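Local structure of MgGH51 (Meripilus giganteus, 6ZPV) at residues A[52-57]-A[65-70]; A[345-350]-A[396-401]. The protein probably hydrolyses terminal alpha-L-arabinofuranosyl residues from arabinose-containing polysaccharides, as a fungal GH51 alpha-L-arabinofuranosidase. All blocks are in the same frame, centred on the assembly; numbering follows the deposited sequence.

Contact 1 (A[52-57]-A[65-70]); sequences AALAAW and LAVIQD
L54 and V67 give up the most surface to this contact, and they meet mainly through one methyl group of each. CD2 of L54 lies 3.8 Å from CG2 of V67, the two side chains running past each other in opposite directions. The same CD2 reaches L65, where it stops 4.0 Å from CB. The other branch of L54, CD1, turns to the strand backbone and comes within 3.9 Å of the carbonyl O of L65. With CG of L54 anti to its carbonyl carbon (chi1 -75°), the forked end reaches the strand although CB does not point at it. L82 of strand 80-85 also touches this leucine.

The segment 52-57 is a short 3-10 turn followed by a type II beta turn from L54 to W57, closed by the hydrogen bond from W57 N to L54 O, 2.9 Å. It leads into strand 57-60, an outermost strand of one five-stranded antiparallel sheet. L65 and V67 belong to strand 64-69, an outermost strand of a second such sheet. The two sheets form a beta-sandwich, and this contact lies at its edge.

V67 also takes up A53. The CB atoms of V67 and A53 are 3.7 Å apart. CG2 of V67 sits 3.4 Å from O of A53, a carbonyl that accepts a hydrogen bond from N40 ND2. F43 packs on V67 as well.

Contact 2 (A[345-350]-A[396-401]); sequences FVEVGN and SYDVHV
E347 and D398 bring their carboxylates together: OE2 of E347 lies 2.4 Å from OD2 of D398. The planes of the two carboxylates are turned 69° apart, and the side chains cross at about a right angle. E347 gets there with CG anti to its backbone N (chi1 -174°) and an extended chain beyond. OE2 also lies 3.2 Å from CB of D398. The other oxygen, OE1, forms a salt bridge with R226 NE. D398 has further partners. Its OD1 accepts a hydrogen bond from G428 N. Its OD2 accepts one from H400 NE2 at 2.7 Å, bent to 153° and arriving from above the carboxylate plane.

Strands 345-348 and 396-403 are the fourth and sixth of the eight parallel strands of a (beta/alpha)8 barrel, the catalytic fold of GH51. Strand 378-381 runs between them, so the backbones do not pair and the acids meet inside the barrel, among R226 and F426. The segments run toward the C-terminal ends of their strands, where barrels of this family carry the active site. H400 also packs on E429 of strand 424-432, so the contact probably lies close to that site.

Past the end of the strand, N350 points its OD1 at the edge of the H400 ring, 3.9 Å from CE1. Its ND2 is hydrogen-bonded to E234 OE2. On the ring itself, ND1 of H400 is hydrogen-bonded to E351 OE2. A glycerol, probably from the crystallisation liquor, lies about 6 Å from the H400 side chain; such molecules often mark pockets.

From the N terminus, the chain lays down strand 11-12 of the seven-stranded antiparallel sheet and strand 20-21 of the barrel, then makes contact 1 in the beta-sandwich. This closes a short loop of seven residues that includes most of strand 57-60, and ties the turn ahead of that strand to strand 64-69. The chain returns to the barrel at strand 224-227. There contact 2 closes a longer loop of 45 residues, containing helix 359-373 and strand 378-381, and links strands 345-348 and 396-403 across it. The two contacts follow in series and neither nest nor cross. The centres of contact 1 and contact 2 are about 39 Å apart. The nearest atoms of contact 1 and contact 2 are about 27 Å apart.

Contact 1 (A[52-57]-A[65-70])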
loop_
_atom_site.group_PDB
_atom_site.type_symbol
_atom_site.label_atom_id
_atom_site.label_comp_id
_atom_site.label_asym_id
_atom_site.label_seq_id
_atom_site.Cartn_x
_atom_site.Cartn_y
_atom_site.Cartn_z
ATOM N N ALA A 52 20.396 18.536 -1.278
ATOM C CA ALA A 52 19.420 17.444 -1.353
ATOM C C ALA A 52 19.688 16.418 -0.263
ATOM O O ALA A 52 18.728 15.822 0.280
ATOM C CB ALA A 52 19.362 16.807 -2.713
ATOM N N ALA A 53 20.939 16.213 0.117
ATOM C CA ALA A 53 21.254 15.250 1.196
ATOM C C ALA A 53 20.653 15.691 2.523
ATOM O O ALA A 53 20.403 14.816 3.382
ATOM C CB ALA A 53 22.729 15.037 1.330
ATOM N N LEU A 54 20.458 16.990 2.734
ATOM C CA LEU A 54 19.893 17.559 3.947
ATOM C C LEU A 54 18.361 17.674 3.869
ATOM O O LEU A 54 17.740 18.270 4.754
ATOM C CB LEU A 54 20.500 18.938 4.262
ATOM C CG LEU A 54 21.909 18.877 4.807
ATOM C CD1 LEU A 54 22.579 20.259 4.692
ATOM C CD2 LEU A 54 21.899 18.448 6.248
ATOM N N ALA A 55 17.728 17.103 2.845
ATOM C CA ALA A 55 16.267 17.197 2.703
ATOM C C ALA A 55 15.575 16.802 4.007
ATOM O O ALA A 55 15.882 15.767 4.606
ATOM C CB ALA A 55 15.775 16.289 1.604
ATOM N N ALA A 56 14.602 17.636 4.416
ATOM C CA ALA A 56 13.783 17.484 5.626
ATOM C C ALA A 56 14.457 17.978 6.910
ATOM O O ALA A 56 13.750 18.064 7.932
ATOM C CB ALA A 56 13.194 16.121 5.788
ATOM N N TRP A 57 15.779 18.239 6.881
ATOM C CA TRP A 57 16.555 18.624 8.068
ATOM C C TRP A 57 16.850 20.112 8.051
ATOM O O TRP A 57 17.205 20.664 6.991
ATOM C CB TRP A 57 17.851 17.826 8.161
ATOM C CG TRP A 57 17.670 16.371 8.310
ATOM C CD1 TRP A 57 17.632 15.401 7.355
ATOM C CD2 TRP A 57 17.469 15.674 9.534
ATOM N NE1 TRP A 57 17.445 14.170 7.901
ATOM C CE2 TRP A 57 17.342 14.285 9.261
ATOM C CE3 TRP A 57 17.377 16.089 10.880
ATOM C CZ2 TRP A 57 17.175 13.319 10.268
ATOM C CZ3 TRP A 57 17.175 15.133 11.871
ATOM C CH2 TRP A 57 17.075 13.782 11.555
ATOM N N LEU A 65 25.330 22.288 9.703
ATOM C CA LEU A 65 24.943 20.930 9.300
ATOM C C LEU A 65 25.587 20.602 7.947
ATOM O O LEU A 65 25.527 21.440 7.026
ATOM C CB LEU A 65 23.442 20.789 9.148
ATOM C CG LEU A 65 22.596 21.152 10.360
ATOM C CD1 LEU A 65 21.130 20.963 10.026
ATOM C CD2 LEU A 65 22.975 20.393 11.610
ATOM N N ALA A 66 26.007 19.378 7.773
ATOM C CA ALA A 66 26.407 18.825 6.466
ATOM C C ALA A 66 26.273 17.316 6.515
ATOM O O ALA A 66 26.538 16.723 7.545
ATOM C CB ALA A 66 27.848 19.129 6.122
ATOM N N VAL A 67 25.814 16.722 5.429
ATOM C CA VAL A 67 25.816 15.263 5.307
ATOM C C VAL A 67 27.156 14.845 4.731
ATOM O O VAL A 67 27.527 15.286 3.652
ATOM C CB VAL A 67 24.635 14.758 4.462
ATOM C CG1 VAL A 67 24.721 13.257 4.304
ATOM C CG2 VAL A 67 23.356 15.174 5.124
ATOM N N ILE A 68 27.844 13.953 5.422
ATOM C CA ILE A 68 29.180 13.478 5.047
ATOM C C ILE A 68 29.198 11.999 4.727
ATOM O O ILE A 68 28.403 11.249 5.298
ATOM C CB ILE A 68 30.227 13.853 6.133
ATOM C CG1 ILE A 68 29.981 13.136 7.441
ATOM C CG2 ILE A 68 30.342 15.353 6.290
ATOM C CD1 ILE A 68 31.145 13.200 8.427
ATOM N N GLN A 69 30.106 11.599 3.840
ATOM C CA GLN A 69 30.497 10.189 3.725
ATOM C C GLN A 69 31.369 9.955 4.941
ATOM O O GLN A 69 32.542 10.375 4.971
ATOM C CB GLN A 69 31.223 9.948 2.405
ATOM C CG GLN A 69 31.587 8.474 2.131
ATOM C CD GLN A 69 32.486 8.312 0.924
ATOM O OE1 GLN A 69 32.998 9.238 0.330
ATOM N NE2 GLN A 69 32.792 7.101 0.677
ATOM N N ASP A 70 30.855 9.309 5.957
ATOM C CA ASP A 70 31.577 9.218 7.234
ATOM C C ASP A 70 32.817 8.347 7.039
ATOM O O ASP A 70 32.720 7.224 6.551
ATOM C CB ASP A 70 30.643 8.668 8.296
ATOM C CG ASP A 70 31.157 8.956 9.704
ATOM O OD1 ASP A 70 32.376 8.858 9.942
ATOM O OD2 ASP A 70 30.279 9.291 10.593
#

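Contact 2 (A[345-350]-A[396-401])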
loop_
_atom_site.group_PDB
_atom_site.type_symbol
_atom_site.label_atom_id
_atom_site.label_comp_id
_atom_site.label_asym_id
_atom_site.label_seq_id
_atom_site.Cartn_x
_atom_site.Cartn_y
_atom_site.Cartn_z
ATOM N N PHE A 345 0.368 -17.714 -3.870
ATOM C CA PHE A 345 0.422 -17.038 -5.183
ATOM C C PHE A 345 1.730 -16.215 -5.259
ATOM O O PHE A 345 1.976 -15.405 -4.375
ATOM C CB PHE A 345 -0.754 -16.066 -5.311
ATOM C CG PHE A 345 -2.125 -16.677 -5.195
ATOM C CD1 PHE A 345 -2.621 -17.499 -6.180
ATOM C CD2 PHE A 345 -2.847 -16.501 -4.047
ATOM C CE1 PHE A 345 -3.877 -18.066 -6.041
ATOM C CE2 PHE A 345 -4.078 -17.137 -3.894
ATOM C CZ PHE A 345 -4.601 -17.895 -4.893
ATOM N N VAL A 346 2.452 -16.395 -6.355
ATOM C CA VAL A 346 3.651 -15.620 -6.649
ATOM C C VAL A 346 3.532 -15.062 -8.060
ATOM O O VAL A 346 3.195 -15.832 -9.003
ATOM C CB VAL A 346 4.964 -16.412 -6.456
ATOM C CG1 VAL A 346 6.146 -15.710 -7.091
ATOM C CG2 VAL A 346 5.169 -16.707 -4.982
ATOM N N GLU A 347 3.790 -13.761 -8.198
ATOM C CA GLU A 347 3.727 -13.107 -9.510
ATOM C C GLU A 347 5.143 -12.940 -10.060
ATOM O O GLU A 347 6.054 -12.489 -9.344
ATOM C CB GLU A 347 2.989 -11.756 -9.371
ATOM C CG GLU A 347 2.750 -11.057 -10.695
ATOM C CD GLU A 347 1.661 -10.012 -10.662
ATOM O OE1 GLU A 347 1.067 -9.801 -9.596
ATOM O OE2 GLU A 347 1.414 -9.399 -11.774
ATOM N N VAL A 348 5.332 -13.309 -11.336
ATOM C CA VAL A 348 6.685 -13.364 -11.920
ATOM C C VAL A 348 6.900 -12.051 -12.681
ATOM O O VAL A 348 6.471 -11.905 -13.855
ATOM C CB VAL A 348 6.833 -14.623 -12.776
ATOM C CG1 VAL A 348 8.212 -14.676 -13.431
ATOM C CG2 VAL A 348 6.569 -15.855 -11.929
ATOM N N GLY A 349 7.559 -11.088 -12.037
ATOM C CA GLY A 349 7.802 -9.790 -12.660
ATOM C C GLY A 349 6.641 -8.815 -12.455
ATOM O O GLY A 349 5.759 -9.047 -11.614
ATOM N N ASN A 350 6.700 -7.729 -13.215
ATOM C CA ASN A 350 5.598 -6.739 -13.256
ATOM C C ASN A 350 5.514 -6.245 -14.693
ATOM O O ASN A 350 6.512 -5.785 -15.284
ATOM C CB ASN A 350 5.853 -5.546 -12.346
ATOM C CG ASN A 350 4.713 -4.556 -12.400
ATOM O OD1 ASN A 350 3.592 -4.918 -12.021
ATOM N ND2 ASN A 350 4.953 -3.340 -12.906
ATOM N N SER A 396 -2.324 -18.698 -14.300
ATOM C CA SER A 396 -2.982 -17.399 -14.088
ATOM C C SER A 396 -2.246 -16.306 -14.850
ATOM O O SER A 396 -0.995 -16.375 -15.028
ATOM C CB SER A 396 -3.021 -17.062 -12.642
ATOM O OG SER A 396 -3.760 -17.951 -11.837
ATOM N N TYR A 397 -2.989 -15.272 -15.195
ATOM C CA TYR A 397 -2.474 -14.012 -15.745
ATOM C C TYR A 397 -2.982 -12.839 -14.901
ATOM O O TYR A 397 -4.127 -12.877 -14.417
ATOM C CB TYR A 397 -2.956 -13.774 -17.177
ATOM C CG TYR A 397 -2.128 -14.466 -18.240
ATOM C CD1 TYR A 397 -0.936 -13.889 -18.664
ATOM C CD2 TYR A 397 -2.483 -15.653 -18.854
ATOM C CE1 TYR A 397 -0.149 -14.439 -19.646
ATOM C CE2 TYR A 397 -1.692 -16.226 -19.831
ATOM C CZ TYR A 397 -0.515 -15.621 -20.248
ATOM O OH TYR A 397 0.213 -16.153 -21.265
ATOM N N ASP A 398 -2.148 -11.797 -14.779
ATOM C CA ASP A 398 -2.461 -10.518 -14.167
ATOM C C ASP A 398 -2.798 -9.523 -15.279
ATOM O O ASP A 398 -1.947 -9.263 -16.158
ATOM C CB ASP A 398 -1.308 -10.002 -13.309
ATOM C CG ASP A 398 -1.604 -8.704 -12.565
ATOM O OD1 ASP A 398 -2.777 -8.238 -12.691
ATOM O OD2 ASP A 398 -0.681 -8.147 -11.915
ATOM N N VAL A 399 -4.020 -8.998 -15.257
ATOM C CA VAL A 399 -4.540 -8.007 -16.233
ATOM C C VAL A 399 -4.667 -6.664 -15.546
ATOM O O VAL A 399 -5.286 -6.560 -14.461
ATOM C CB VAL A 399 -5.901 -8.508 -16.772
ATOM C CG1 VAL A 399 -6.476 -7.557 -17.788
ATOM C CG2 VAL A 399 -5.825 -9.910 -17.313
ATOM N N HIS A 400 -4.128 -5.604 -16.161
ATOM C CA HIS A 400 -4.215 -4.231 -15.641
ATOM C C HIS A 400 -5.004 -3.368 -16.613
ATOM O O HIS A 400 -4.764 -3.459 -17.810
ATOM C CB HIS A 400 -2.811 -3.601 -15.487
ATOM C CG HIS A 400 -1.910 -4.347 -14.556
ATOM N ND1 HIS A 400 -0.571 -4.013 -14.432
ATOM C CD2 HIS A 400 -2.133 -5.381 -13.716
ATOM C CE1 HIS A 400 -0.034 -4.840 -13.553
ATOM N NE2 HIS A 400 -0.939 -5.685 -13.090
ATOM N N VAL A 401 -5.847 -2.477 -16.114
ATOM C CA VAL A 401 -6.509 -1.485 -17.002
ATOM C C VAL A 401 -6.760 -0.171 -16.259
ATOM O O VAL A 401 -7.384 -0.165 -15.184
ATOM C CB VAL A 401 -7.786 -2.046 -17.652
ATOM C CG1 VAL A 401 -8.875 -2.414 -16.650
ATOM C CG2 VAL A 401 -8.300 -1.064 -18.690
#